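Local coordinates for 1-pyrroline-5-carboxylate dehydrogenase (Thermus thermophilus, PDB 1UZB), which probably oxidises the proline-breakdown intermediate 1-pyrroline-5-carboxylate, by way of glutamate semialdehyde, to glutamate with NAD+ as electron acceptor, at residues A[38-43]-A[47-52]; A[53-58]-A[212-217]; A[77-82]-A[234-239]; A[192-197]-A[204-209]; A[196-201]-A[230-235]. One frame throughout, in Å; residues are numbered along the deposited sequence.

Interaction 1: residues A[38-43]-A[47-52]; sequences YPLYIG and VDTKER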
# COMPACT_ATOMS: atom_id res chain seq x y z
N TYR A 38 -33.62 39.17 3.48
CA TYR A 38 -32.41 38.62 2.88
C TYR A 38 -32.50 38.69 1.35
O TYR A 38 -33.41 38.14 0.75
CB TYR A 38 -32.21 37.16 3.30
CG TYR A 38 -32.29 36.92 4.80
CD1 TYR A 38 -33.52 36.90 5.46
CD2 TYR A 38 -31.13 36.72 5.55
CE1 TYR A 38 -33.59 36.68 6.84
CE2 TYR A 38 -31.19 36.50 6.93
CZ TYR A 38 -32.42 36.48 7.56
OH TYR A 38 -32.48 36.25 8.92
N PRO A 39 -31.54 39.38 0.71
CA PRO A 39 -31.56 39.49 -0.75
C PRO A 39 -31.05 38.22 -1.44
O PRO A 39 -30.75 37.21 -0.79
CB PRO A 39 -30.63 40.67 -1.02
CG PRO A 39 -30.62 41.44 0.28
CD PRO A 39 -30.58 40.33 1.29
N LEU A 40 -30.98 38.27 -2.77
CA LEU A 40 -30.45 37.17 -3.55
C LEU A 40 -28.93 37.32 -3.44
O LEU A 40 -28.44 38.36 -2.99
CB LEU A 40 -30.84 37.31 -5.03
CG LEU A 40 -32.30 37.57 -5.41
CD1 LEU A 40 -32.42 37.76 -6.92
CD2 LEU A 40 -33.16 36.40 -4.96
N TYR A 41 -28.18 36.30 -3.84
CA TYR A 41 -26.73 36.40 -3.82
C TYR A 41 -26.27 35.98 -5.21
O TYR A 41 -26.39 34.82 -5.60
CB TYR A 41 -26.11 35.47 -2.77
CG TYR A 41 -24.62 35.68 -2.57
CD1 TYR A 41 -24.14 36.74 -1.79
CD2 TYR A 41 -23.69 34.83 -3.17
CE1 TYR A 41 -22.76 36.93 -1.61
CE2 TYR A 41 -22.32 35.01 -2.99
CZ TYR A 41 -21.86 36.06 -2.21
OH TYR A 41 -20.51 36.23 -2.03
N ILE A 42 -25.78 36.95 -5.98
CA ILE A 42 -25.34 36.71 -7.34
C ILE A 42 -24.00 37.37 -7.60
O ILE A 42 -23.80 38.53 -7.26
CB ILE A 42 -26.35 37.29 -8.36
CG1 ILE A 42 -27.74 36.69 -8.12
CG2 ILE A 42 -25.88 37.01 -9.78
CD1 ILE A 42 -28.84 37.34 -8.93
N GLY A 43 -23.08 36.63 -8.21
CA GLY A 43 -21.78 37.18 -8.52
C GLY A 43 -21.03 37.82 -7.36
O GLY A 43 -20.43 38.88 -7.52
N VAL A 47 -28.02 40.95 -3.93
CA VAL A 47 -28.82 41.74 -4.86
C VAL A 47 -30.30 41.64 -4.49
O VAL A 47 -30.85 40.54 -4.42
CB VAL A 47 -28.64 41.23 -6.31
CG1 VAL A 47 -29.36 42.15 -7.28
CG2 VAL A 47 -27.15 41.15 -6.64
N ASP A 48 -30.93 42.78 -4.26
CA ASP A 48 -32.34 42.80 -3.89
C ASP A 48 -33.23 42.90 -5.12
O ASP A 48 -32.76 43.18 -6.23
CB ASP A 48 -32.62 43.98 -2.96
CG ASP A 48 -33.68 43.68 -1.93
OD1 ASP A 48 -34.39 42.66 -2.08
OD2 ASP A 48 -33.81 44.46 -0.97
N THR A 49 -34.53 42.65 -4.92
CA THR A 49 -35.51 42.73 -6.00
C THR A 49 -36.71 43.51 -5.49
O THR A 49 -36.84 43.74 -4.29
CB THR A 49 -35.97 41.33 -6.45
OG1 THR A 49 -36.57 40.65 -5.34
CG2 THR A 49 -34.79 40.52 -6.96
N LYS A 50 -37.58 43.93 -6.40
CA LYS A 50 -38.77 44.68 -6.01
C LYS A 50 -39.74 43.77 -5.28
O LYS A 50 -40.26 44.12 -4.22
CB LYS A 50 -39.44 45.29 -7.25
CG LYS A 50 -40.68 46.12 -6.93
CD LYS A 50 -41.24 46.80 -8.17
CE LYS A 50 -41.66 45.79 -9.23
NZ LYS A 50 -42.74 44.89 -8.74
N GLU A 51 -39.99 42.60 -5.86
CA GLU A 51 -40.89 41.63 -5.25
C GLU A 51 -40.17 40.87 -4.15
O GLU A 51 -38.94 40.79 -4.15
CB GLU A 51 -41.40 40.64 -6.30
CG GLU A 51 -42.24 41.28 -7.40
CD GLU A 51 -42.73 40.28 -8.43
OE1 GLU A 51 -43.45 40.69 -9.36
OE2 GLU A 51 -42.40 39.08 -8.30
N ARG A 52 -40.92 40.33 -3.20
CA ARG A 52 -40.32 39.59 -2.10
C ARG A 52 -41.12 38.33 -1.76
O ARG A 52 -42.26 38.17 -2.18
CB ARG A 52 -40.22 40.47 -0.86
CG ARG A 52 -41.55 40.75 -0.18
CD ARG A 52 -41.36 41.55 1.10
NE ARG A 52 -42.59 41.65 1.88
CZ ARG A 52 -42.68 42.28 3.05
NH1 ARG A 52 -41.61 42.86 3.58
NH2 ARG A 52 -43.84 42.32 3.69
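T49, which touches L40 across the contact, has a hydroxyl gripped by two backbone groups: OG1 donates to E51 O at 2.7 Å, in the plane of that carbonyl, and receives the backbone N-H of K70. With OG1 placed between its backbone N and carbonyl carbon (chi1 60°), the methyl is left pointing to L40, and T49 CG2 meets L40 CD1 at 3.6 Å, the two side chains crossing at about a right angle. With an alanine here, E51 O and K70 N would probably lose their shared partner and a gap would open beside L40 CD1. The backbones form an antiparallel hairpin, in which L40 and V47 are a hydrogen-bonded pair: L40 N to V47 O and V47 N to L40 O both measure 2.8 Å, and each donor stands well above the plane of its carbonyl. V47 O is further covered by P39 CB at 3.4 Å. Beyond the pair the packing is looser, I42 CB lying 4.3 Å from V47 CG2. L40 continues inward onto A69 and P237. At the surface, D48 OD1 takes the N-H of T49 from its anti side and also binds H37 NE2.

Interaction 2: residues A[53-58]-A[212-217]; sequences MVSLNP and AVVVGA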
# COMPACT_ATOMS: atom_id res chain seq x y z
N MET A 53 -40.49 37.45 -0.99
CA MET A 53 -41.10 36.20 -0.55
C MET A 53 -41.16 36.23 0.97
O MET A 53 -40.27 36.76 1.62
CB MET A 53 -40.25 35.01 -0.98
CG MET A 53 -40.16 34.80 -2.47
SD MET A 53 -38.96 33.51 -2.78
CE MET A 53 -39.80 32.07 -2.10
N VAL A 54 -42.21 35.63 1.52
CA VAL A 54 -42.38 35.59 2.97
C VAL A 54 -42.19 34.17 3.50
O VAL A 54 -42.68 33.21 2.90
CB VAL A 54 -43.78 36.08 3.37
CG1 VAL A 54 -43.88 36.20 4.88
CG2 VAL A 54 -44.08 37.42 2.71
N SER A 55 -41.47 34.05 4.61
CA SER A 55 -41.26 32.75 5.23
C SER A 55 -41.96 32.78 6.58
O SER A 55 -41.63 33.59 7.44
CB SER A 55 -39.77 32.47 5.41
OG SER A 55 -39.57 31.17 5.95
N LEU A 56 -42.91 31.87 6.76
CA LEU A 56 -43.69 31.81 7.99
C LEU A 56 -43.22 30.75 8.99
O LEU A 56 -42.53 29.80 8.64
CB LEU A 56 -45.16 31.55 7.66
CG LEU A 56 -45.81 32.52 6.67
CD1 LEU A 56 -47.23 32.08 6.37
CD2 LEU A 56 -45.79 33.93 7.24
N ASN A 57 -43.62 30.95 10.24
CA ASN A 57 -43.30 30.03 11.32
C ASN A 57 -44.43 29.00 11.32
O ASN A 57 -45.57 29.32 11.64
CB ASN A 57 -43.28 30.80 12.65
CG ASN A 57 -43.05 29.91 13.85
OD1 ASN A 57 -43.04 28.68 13.74
ND2 ASN A 57 -42.87 30.53 15.01
N PRO A 58 -44.14 27.74 10.96
CA PRO A 58 -45.20 26.72 10.94
C PRO A 58 -45.84 26.42 12.29
O PRO A 58 -46.90 25.81 12.36
CB PRO A 58 -44.51 25.51 10.32
CG PRO A 58 -43.08 25.67 10.76
CD PRO A 58 -42.85 27.16 10.57
N ALA A 212 -38.03 27.26 3.20
CA ALA A 212 -36.77 27.38 3.93
C ALA A 212 -35.78 28.37 3.32
O ALA A 212 -34.57 28.16 3.38
CB ALA A 212 -36.13 26.00 4.05
N VAL A 213 -36.30 29.46 2.77
CA VAL A 213 -35.43 30.46 2.15
C VAL A 213 -34.55 31.24 3.14
O VAL A 213 -33.45 31.66 2.79
CB VAL A 213 -36.26 31.48 1.32
CG1 VAL A 213 -36.93 30.78 0.16
CG2 VAL A 213 -37.29 32.16 2.21
N VAL A 214 -35.02 31.43 4.36
CA VAL A 214 -34.22 32.18 5.33
C VAL A 214 -32.96 31.45 5.76
O VAL A 214 -31.87 32.02 5.77
CB VAL A 214 -35.04 32.54 6.59
CG1 VAL A 214 -34.13 33.20 7.63
CG2 VAL A 214 -36.17 33.49 6.22
N VAL A 215 -33.09 30.17 6.11
CA VAL A 215 -31.91 29.44 6.53
C VAL A 215 -30.94 29.25 5.35
O VAL A 215 -29.73 29.16 5.54
CB VAL A 215 -32.28 28.07 7.16
CG1 VAL A 215 -32.69 27.08 6.08
CG2 VAL A 215 -31.10 27.56 7.97
N GLY A 216 -31.48 29.20 4.13
CA GLY A 216 -30.63 29.08 2.96
C GLY A 216 -29.79 30.34 2.82
O GLY A 216 -28.62 30.29 2.45
N ALA A 217 -30.41 31.48 3.11
CA ALA A 217 -29.70 32.75 3.03
C ALA A 217 -28.57 32.78 4.06
O ALA A 217 -27.48 33.26 3.78
CB ALA A 217 -30.66 33.91 3.27
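S55 and V214 make the closest approach between strand 53-57 and the first turn of helix 213-217, with S55 CB 3.8 Å from V214 CG2. The same CB sits 4.1 Å from V213 CG2, so the serine's methylene rests on two successive valines. Its hydroxyl is directed elsewhere: with OG anti to the backbone N (chi1 -177°), it reaches the carboxylate of E123, bonding to OE1. That carboxylate also receives the backbone N-H groups of V214 and V215, one on each oxygen, and so ties the strand's one polar side chain in this contact to the start of the helix. A buried negative charge here would probably be eased by the helix N-terminus. M53 adds a second, separate touch. Its chain runs straight as far as SD and then bends at chi3 (68°), which brings CE to 3.9 Å from V213 CG1, the two side chains crossing obliquely. V213 thus spends one methyl on the methionine and the other on the serine.
The outward face of the strand is quite different. V54 points away from the helix and, like L56, is exposed; both rest on V64 of the adjoining strand. The short axes pass 9.5 Å apart at 105°, so the strand runs nearly across the helix and touches it over a small patch. This is helix-on-sheet packing in an alpha/beta fold, with an edge strand of the four-stranded mixed sheet lying over the helix that follows strand 203-207.

Interaction 3: residues A[77-82]-A[234-239]; sequences EAALEA and NFLPGV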
# COMPACT_ATOMS: atom_id res chain seq x y z
N GLU A 77 -30.78 34.33 -15.32
CA GLU A 77 -29.86 34.49 -16.43
C GLU A 77 -28.58 35.17 -15.94
O GLU A 77 -27.48 34.81 -16.34
CB GLU A 77 -30.50 35.31 -17.55
CG GLU A 77 -29.70 35.37 -18.85
CD GLU A 77 -29.46 33.99 -19.45
OE1 GLU A 77 -30.37 33.15 -19.41
OE2 GLU A 77 -28.35 33.76 -19.98
N ALA A 78 -28.74 36.17 -15.08
CA ALA A 78 -27.59 36.89 -14.53
C ALA A 78 -26.72 35.95 -13.71
O ALA A 78 -25.50 36.01 -13.77
CB ALA A 78 -28.06 38.06 -13.67
N ALA A 79 -27.37 35.09 -12.93
CA ALA A 79 -26.64 34.14 -12.10
C ALA A 79 -25.91 33.13 -12.97
O ALA A 79 -24.77 32.76 -12.67
CB ALA A 79 -27.61 33.42 -11.16
N LEU A 80 -26.54 32.70 -14.06
CA LEU A 80 -25.91 31.74 -14.95
C LEU A 80 -24.69 32.37 -15.62
O LEU A 80 -23.66 31.71 -15.78
CB LEU A 80 -26.92 31.25 -16.00
CG LEU A 80 -26.49 30.08 -16.90
CD1 LEU A 80 -26.00 28.91 -16.05
CD2 LEU A 80 -27.67 29.66 -17.76
N GLU A 81 -24.81 33.63 -16.01
CA GLU A 81 -23.68 34.31 -16.64
C GLU A 81 -22.53 34.42 -15.65
O GLU A 81 -21.37 34.18 -16.00
CB GLU A 81 -24.09 35.72 -17.10
CG GLU A 81 -24.97 35.74 -18.34
CD GLU A 81 -24.24 35.26 -19.58
OE1 GLU A 81 -23.19 35.86 -19.91
OE2 GLU A 81 -24.70 34.30 -20.22
N ALA A 82 -22.84 34.77 -14.41
CA ALA A 82 -21.82 34.90 -13.37
C ALA A 82 -21.17 33.55 -13.08
O ALA A 82 -19.96 33.47 -12.88
CB ALA A 82 -22.43 35.47 -12.10
N ASN A 234 -24.31 30.80 -6.11
CA ASN A 234 -25.34 31.83 -6.25
C ASN A 234 -26.64 31.35 -5.60
O ASN A 234 -27.00 30.17 -5.71
CB ASN A 234 -25.53 32.14 -7.74
CG ASN A 234 -24.21 32.50 -8.42
OD1 ASN A 234 -23.77 33.65 -8.38
ND2 ASN A 234 -23.57 31.51 -9.02
N PHE A 235 -27.32 32.28 -4.94
CA PHE A 235 -28.55 32.03 -4.19
C PHE A 235 -29.76 32.67 -4.86
O PHE A 235 -29.86 33.89 -4.93
CB PHE A 235 -28.34 32.60 -2.79
CG PHE A 235 -29.51 32.44 -1.86
CD1 PHE A 235 -30.10 33.57 -1.29
CD2 PHE A 235 -29.97 31.18 -1.49
CE1 PHE A 235 -31.13 33.44 -0.37
CE2 PHE A 235 -31.01 31.05 -0.57
CZ PHE A 235 -31.59 32.18 -0.01
N LEU A 236 -30.69 31.83 -5.34
CA LEU A 236 -31.88 32.31 -6.03
C LEU A 236 -33.23 31.85 -5.50
O LEU A 236 -33.89 31.01 -6.12
CB LEU A 236 -31.80 31.97 -7.52
CG LEU A 236 -30.70 32.60 -8.38
CD1 LEU A 236 -30.94 32.25 -9.84
CD2 LEU A 236 -30.71 34.11 -8.20
N PRO A 237 -33.65 32.37 -4.35
CA PRO A 237 -34.96 31.96 -3.81
C PRO A 237 -36.03 32.42 -4.80
O PRO A 237 -35.90 33.48 -5.42
CB PRO A 237 -35.03 32.70 -2.47
CG PRO A 237 -34.14 33.90 -2.68
CD PRO A 237 -32.97 33.31 -3.44
N GLY A 238 -37.08 31.62 -4.96
CA GLY A 238 -38.15 31.97 -5.88
C GLY A 238 -39.46 31.29 -5.56
O GLY A 238 -39.51 30.33 -4.79
N VAL A 239 -40.54 31.79 -6.16
CA VAL A 239 -41.87 31.23 -5.95
C VAL A 239 -42.35 30.51 -7.20
O VAL A 239 -42.25 31.04 -8.30
CB VAL A 239 -42.89 32.33 -5.59
CG1 VAL A 239 -44.28 31.74 -5.46
CG2 VAL A 239 -42.48 33.02 -4.30
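The carboxamide of N234 faces helix 77-82 with A79 and A82 near its two ends: ND2 is 4.0 Å from A79 O, too far for a bond, and OD1 is 4.4 Å from A82 CB. Chi2 (-84°) turns the amide plane almost at right angles to the plane of CA, CB and CG. The polar atoms are satisfied elsewhere, ND2 giving its protons to G231 O and V204 O while OD1 accepts the backbone N-H of G43. These three partners fix which end of the amide is nitrogen and hold its rotation. The other flat group belongs to F235, whose side chain sets off from the backbone away from the helix; one ring face carries P237 CD, 3.5 Å above the plane and offset toward the rim, and the ring also meets F220 with planes about 35° apart.
Carbon does the touching between the segments. A79 CB lies 4.2 Å from N234 CB and 3.8 Å from L236 CD1. L236 reaches that far because CG stands anti to its carbonyl carbon (chi1 -64°) and the chain continues extended to CD1. Beside them, I205 of strand 203-207 packs on both A79 and L236. N234 and L236 thus present the same side of the chain to the helix, and the turn of helix 73-90 facing it bears alanines, which lets the backbones come to 6.4 Å between A79 CA and N234 CA. The contact itself is therefore dispersive and apolar, and the polar work of N234 goes to neighbouring backbone, not to the helix.

Interaction 4: residues A[192-197]-A[204-209]; sequences GMIVGP and VIAKPA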
# COMPACT_ATOMS: atom_id res chain seq x y z
N GLY A 192 -24.87 20.14 1.15
CA GLY A 192 -24.23 19.04 0.46
C GLY A 192 -24.35 19.08 -1.05
O GLY A 192 -23.37 18.85 -1.78
N MET A 193 -25.55 19.37 -1.53
CA MET A 193 -25.82 19.43 -2.96
C MET A 193 -25.04 20.52 -3.68
O MET A 193 -24.79 20.43 -4.88
CB MET A 193 -27.31 19.63 -3.21
CG MET A 193 -28.19 18.50 -2.72
SD MET A 193 -29.92 18.85 -3.06
CE MET A 193 -29.94 18.33 -4.73
N ILE A 194 -24.67 21.56 -2.93
CA ILE A 194 -23.92 22.69 -3.48
C ILE A 194 -22.41 22.48 -3.39
O ILE A 194 -21.70 22.58 -4.39
CB ILE A 194 -24.24 24.00 -2.71
CG1 ILE A 194 -25.70 24.39 -2.93
CG2 ILE A 194 -23.30 25.11 -3.16
CD1 ILE A 194 -26.15 25.56 -2.08
N VAL A 195 -21.91 22.18 -2.19
CA VAL A 195 -20.47 22.04 -2.00
C VAL A 195 -19.83 20.83 -2.65
O VAL A 195 -18.63 20.86 -2.93
CB VAL A 195 -20.08 22.10 -0.49
CG1 VAL A 195 -20.59 23.40 0.13
CG2 VAL A 195 -20.64 20.90 0.26
N GLY A 196 -20.60 19.78 -2.90
CA GLY A 196 -20.03 18.61 -3.56
C GLY A 196 -19.55 19.00 -4.95
O GLY A 196 -18.36 18.86 -5.27
N PRO A 197 -20.45 19.51 -5.80
CA PRO A 197 -20.05 19.92 -7.15
C PRO A 197 -18.99 21.01 -7.15
O PRO A 197 -18.03 20.98 -7.93
CB PRO A 197 -21.37 20.41 -7.76
CG PRO A 197 -22.39 19.56 -7.07
CD PRO A 197 -21.91 19.54 -5.64
N VAL A 204 -22.23 26.75 -9.08
CA VAL A 204 -23.63 26.44 -8.85
C VAL A 204 -24.59 27.61 -8.64
O VAL A 204 -24.23 28.65 -8.08
CB VAL A 204 -23.73 25.51 -7.60
CG1 VAL A 204 -25.17 25.37 -7.13
CG2 VAL A 204 -23.14 24.15 -7.92
N ILE A 205 -25.82 27.41 -9.12
CA ILE A 205 -26.90 28.36 -8.92
C ILE A 205 -27.85 27.52 -8.05
O ILE A 205 -28.33 26.48 -8.48
CB ILE A 205 -27.62 28.74 -10.23
CG1 ILE A 205 -26.63 29.43 -11.17
CG2 ILE A 205 -28.79 29.67 -9.92
CD1 ILE A 205 -27.24 29.80 -12.52
N ALA A 206 -28.08 27.96 -6.82
CA ALA A 206 -28.93 27.20 -5.90
C ALA A 206 -30.29 27.81 -5.65
O ALA A 206 -30.41 29.01 -5.35
CB ALA A 206 -28.20 27.01 -4.57
N LYS A 207 -31.33 26.99 -5.79
CA LYS A 207 -32.69 27.43 -5.54
C LYS A 207 -33.17 26.74 -4.27
O LYS A 207 -33.38 25.52 -4.26
CB LYS A 207 -33.64 27.05 -6.68
CG LYS A 207 -35.04 27.62 -6.46
CD LYS A 207 -36.14 26.74 -7.03
CE LYS A 207 -37.50 27.26 -6.59
NZ LYS A 207 -38.62 26.41 -7.07
N PRO A 208 -33.31 27.49 -3.18
CA PRO A 208 -33.77 26.90 -1.92
C PRO A 208 -35.26 26.59 -2.04
O PRO A 208 -35.94 27.14 -2.91
CB PRO A 208 -33.50 28.00 -0.91
CG PRO A 208 -33.77 29.25 -1.72
CD PRO A 208 -33.07 28.94 -3.03
N ALA A 209 -35.76 25.71 -1.18
CA ALA A 209 -37.18 25.40 -1.18
C ALA A 209 -37.87 26.63 -0.60
O ALA A 209 -37.33 27.28 0.30
CB ALA A 209 -37.44 24.17 -0.32
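I194 reaches A206 through two settled torsions: chi1 (-65°) puts CG1 anti to the carbonyl carbon, and an extended chi2 carries the chain on so that CD1 stops 3.5 Å from A206 CB. On the strand, V204 turns its CG1 anti to the backbone N (chi1 169°), leaving CG2 directed at the helix. V204 CG2 comes to 4.1 Å from P197 CB and lies equally near I194 O, while V204 CG1 is 4.3 Å from I194 CG1. The isoleucine therefore spans two inward strand residues, and the proline ring closes the far end.
Helix 192-197 and strand 204-207 run almost exactly antiparallel, 177° between their directions and 9.2 Å between axes. They are the helix and second strand of a beta-alpha-beta unit that starts from strand 165-180, beside which strand 203-207 lies parallel. V179 of that first strand touches both I194 and V204.
P197 also kinks the helix. Its nitrogen carries no proton for M193 O, which is instead met by N257 ND2; a side chain at G196 would crowd against P197 CD. G196 N still bonds to G192 O at 3.1 Å. Because the surfaces that meet are mostly methyl, methylene and ring carbon, the contact with strand 204-207 is apolar, while M193 O gives the helix a polar tie to the sheet through N257 of strand 255-259.

Interaction 5: residues A[196-201]-A[230-235]; sequences GPVAVG and PGVVNF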
# COMPACT_ATOMS: atom_id res chain seq x y z
N GLY A 196 -20.60 19.78 -2.90
CA GLY A 196 -20.03 18.61 -3.56
C GLY A 196 -19.55 19.00 -4.95
O GLY A 196 -18.36 18.86 -5.27
N PRO A 197 -20.45 19.51 -5.80
CA PRO A 197 -20.05 19.92 -7.15
C PRO A 197 -18.99 21.01 -7.15
O PRO A 197 -18.03 20.98 -7.93
CB PRO A 197 -21.37 20.41 -7.76
CG PRO A 197 -22.39 19.56 -7.07
CD PRO A 197 -21.91 19.54 -5.64
N VAL A 198 -19.15 21.99 -6.26
CA VAL A 198 -18.22 23.10 -6.16
C VAL A 198 -16.82 22.68 -5.74
O VAL A 198 -15.82 23.22 -6.22
CB VAL A 198 -18.76 24.17 -5.18
CG1 VAL A 198 -17.68 25.18 -4.81
CG2 VAL A 198 -19.95 24.89 -5.81
N ALA A 199 -16.73 21.71 -4.84
CA ALA A 199 -15.44 21.24 -4.34
C ALA A 199 -14.48 20.83 -5.45
O ALA A 199 -13.28 21.11 -5.39
CB ALA A 199 -15.64 20.08 -3.38
N VAL A 200 -15.01 20.16 -6.48
CA VAL A 200 -14.17 19.70 -7.57
C VAL A 200 -14.06 20.64 -8.76
O VAL A 200 -13.55 20.26 -9.81
CB VAL A 200 -14.62 18.30 -8.06
CG1 VAL A 200 -14.42 17.28 -6.94
CG2 VAL A 200 -16.07 18.33 -8.51
N GLY A 201 -14.55 21.87 -8.62
CA GLY A 201 -14.40 22.83 -9.70
C GLY A 201 -15.61 23.32 -10.46
O GLY A 201 -15.46 24.11 -11.39
N PRO A 230 -16.48 35.37 -6.61
CA PRO A 230 -17.76 35.78 -7.19
C PRO A 230 -18.24 34.83 -8.28
O PRO A 230 -17.46 34.45 -9.16
CB PRO A 230 -17.46 37.17 -7.73
CG PRO A 230 -16.42 37.68 -6.77
CD PRO A 230 -15.52 36.49 -6.62
N GLY A 231 -19.51 34.45 -8.21
CA GLY A 231 -20.08 33.57 -9.20
C GLY A 231 -19.98 32.07 -8.94
O GLY A 231 -20.71 31.30 -9.56
N VAL A 232 -19.09 31.65 -8.04
CA VAL A 232 -18.94 30.23 -7.76
C VAL A 232 -20.21 29.62 -7.16
O VAL A 232 -20.61 28.52 -7.53
CB VAL A 232 -17.71 29.98 -6.86
CG1 VAL A 232 -17.61 28.52 -6.48
CG2 VAL A 232 -16.45 30.39 -7.62
N VAL A 233 -20.85 30.35 -6.24
CA VAL A 233 -22.11 29.91 -5.65
C VAL A 233 -23.08 31.09 -5.70
O VAL A 233 -22.72 32.23 -5.37
CB VAL A 233 -21.96 29.42 -4.18
CG1 VAL A 233 -21.22 28.08 -4.15
CG2 VAL A 233 -21.26 30.46 -3.33
N ASN A 234 -24.31 30.80 -6.11
CA ASN A 234 -25.34 31.83 -6.25
C ASN A 234 -26.64 31.35 -5.60
O ASN A 234 -27.00 30.17 -5.71
CB ASN A 234 -25.53 32.14 -7.74
CG ASN A 234 -24.21 32.50 -8.42
OD1 ASN A 234 -23.77 33.65 -8.38
ND2 ASN A 234 -23.57 31.51 -9.02
N PHE A 235 -27.32 32.28 -4.94
CA PHE A 235 -28.55 32.03 -4.19
C PHE A 235 -29.76 32.67 -4.86
O PHE A 235 -29.86 33.89 -4.93
CB PHE A 235 -28.34 32.60 -2.79
CG PHE A 235 -29.51 32.44 -1.86
CD1 PHE A 235 -30.10 33.57 -1.29
CD2 PHE A 235 -29.97 31.18 -1.49
CE1 PHE A 235 -31.13 33.44 -0.37
CE2 PHE A 235 -31.01 31.05 -0.57
CZ PHE A 235 -31.59 32.18 -0.01
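The last turn of helix 188-199, which ends in a Schellman motif with G201 as the C-prime residue, brings V198 against V232, just before strand 233-235, and V233, its first residue. In the motif, G201 N bonds to V198 O at 3.0 Å and N202 N to P197 O; G201 has positive phi, and a side chain there would jam against the carbonyl before it.
V198 splits its two methyls between these two valines. CG1, anti to the backbone N (chi1 167°), meets V232 CG1 at 3.7 Å, the side chains crossing at a slant. CG2 meets V233 CG1 at 3.8 Å, with the side chains at about a right angle, and also lies 4.1 Å from V232 O. One side chain thus touches both valines. Around it, V232 runs on to A86 and W90 of helix 73-90, and V233 to F220 and F223 of helix 213-226.
The helix end is polar as well: V198 O takes W90 NE1, and A199 O takes both Q95 NE2 and R98 NE. The contact itself is purely apolar; the polar needs of the helix end are met apart from it, by the Schellman bonds and by W90, Q95 and R98.

In the fold
Interaction 1 comes first along the chain, interactions 2 and 3 cross each other, and interaction 4 is nested inside both; it shares helix 188-199 with interaction 5, their centres about 8 Å apart. Interactions 3 and 5 share N234 and F235 on strand 233-235, which pairs in parallel with strand 203-207 of interaction 4 (A206 N to N234 O, 2.7 Å). Y41 O of interaction 1 receives F235 N, so the small N-terminal sheet joins the larger one. Interaction 2 leans on the same F235 ring through helix 213-226. Interactions 1 to 3 bring the N-terminal four-stranded sheet and its helices against edge strand 233-235; interactions 4 and 5 pack helix 188-199 on the Rossmann-like sheet.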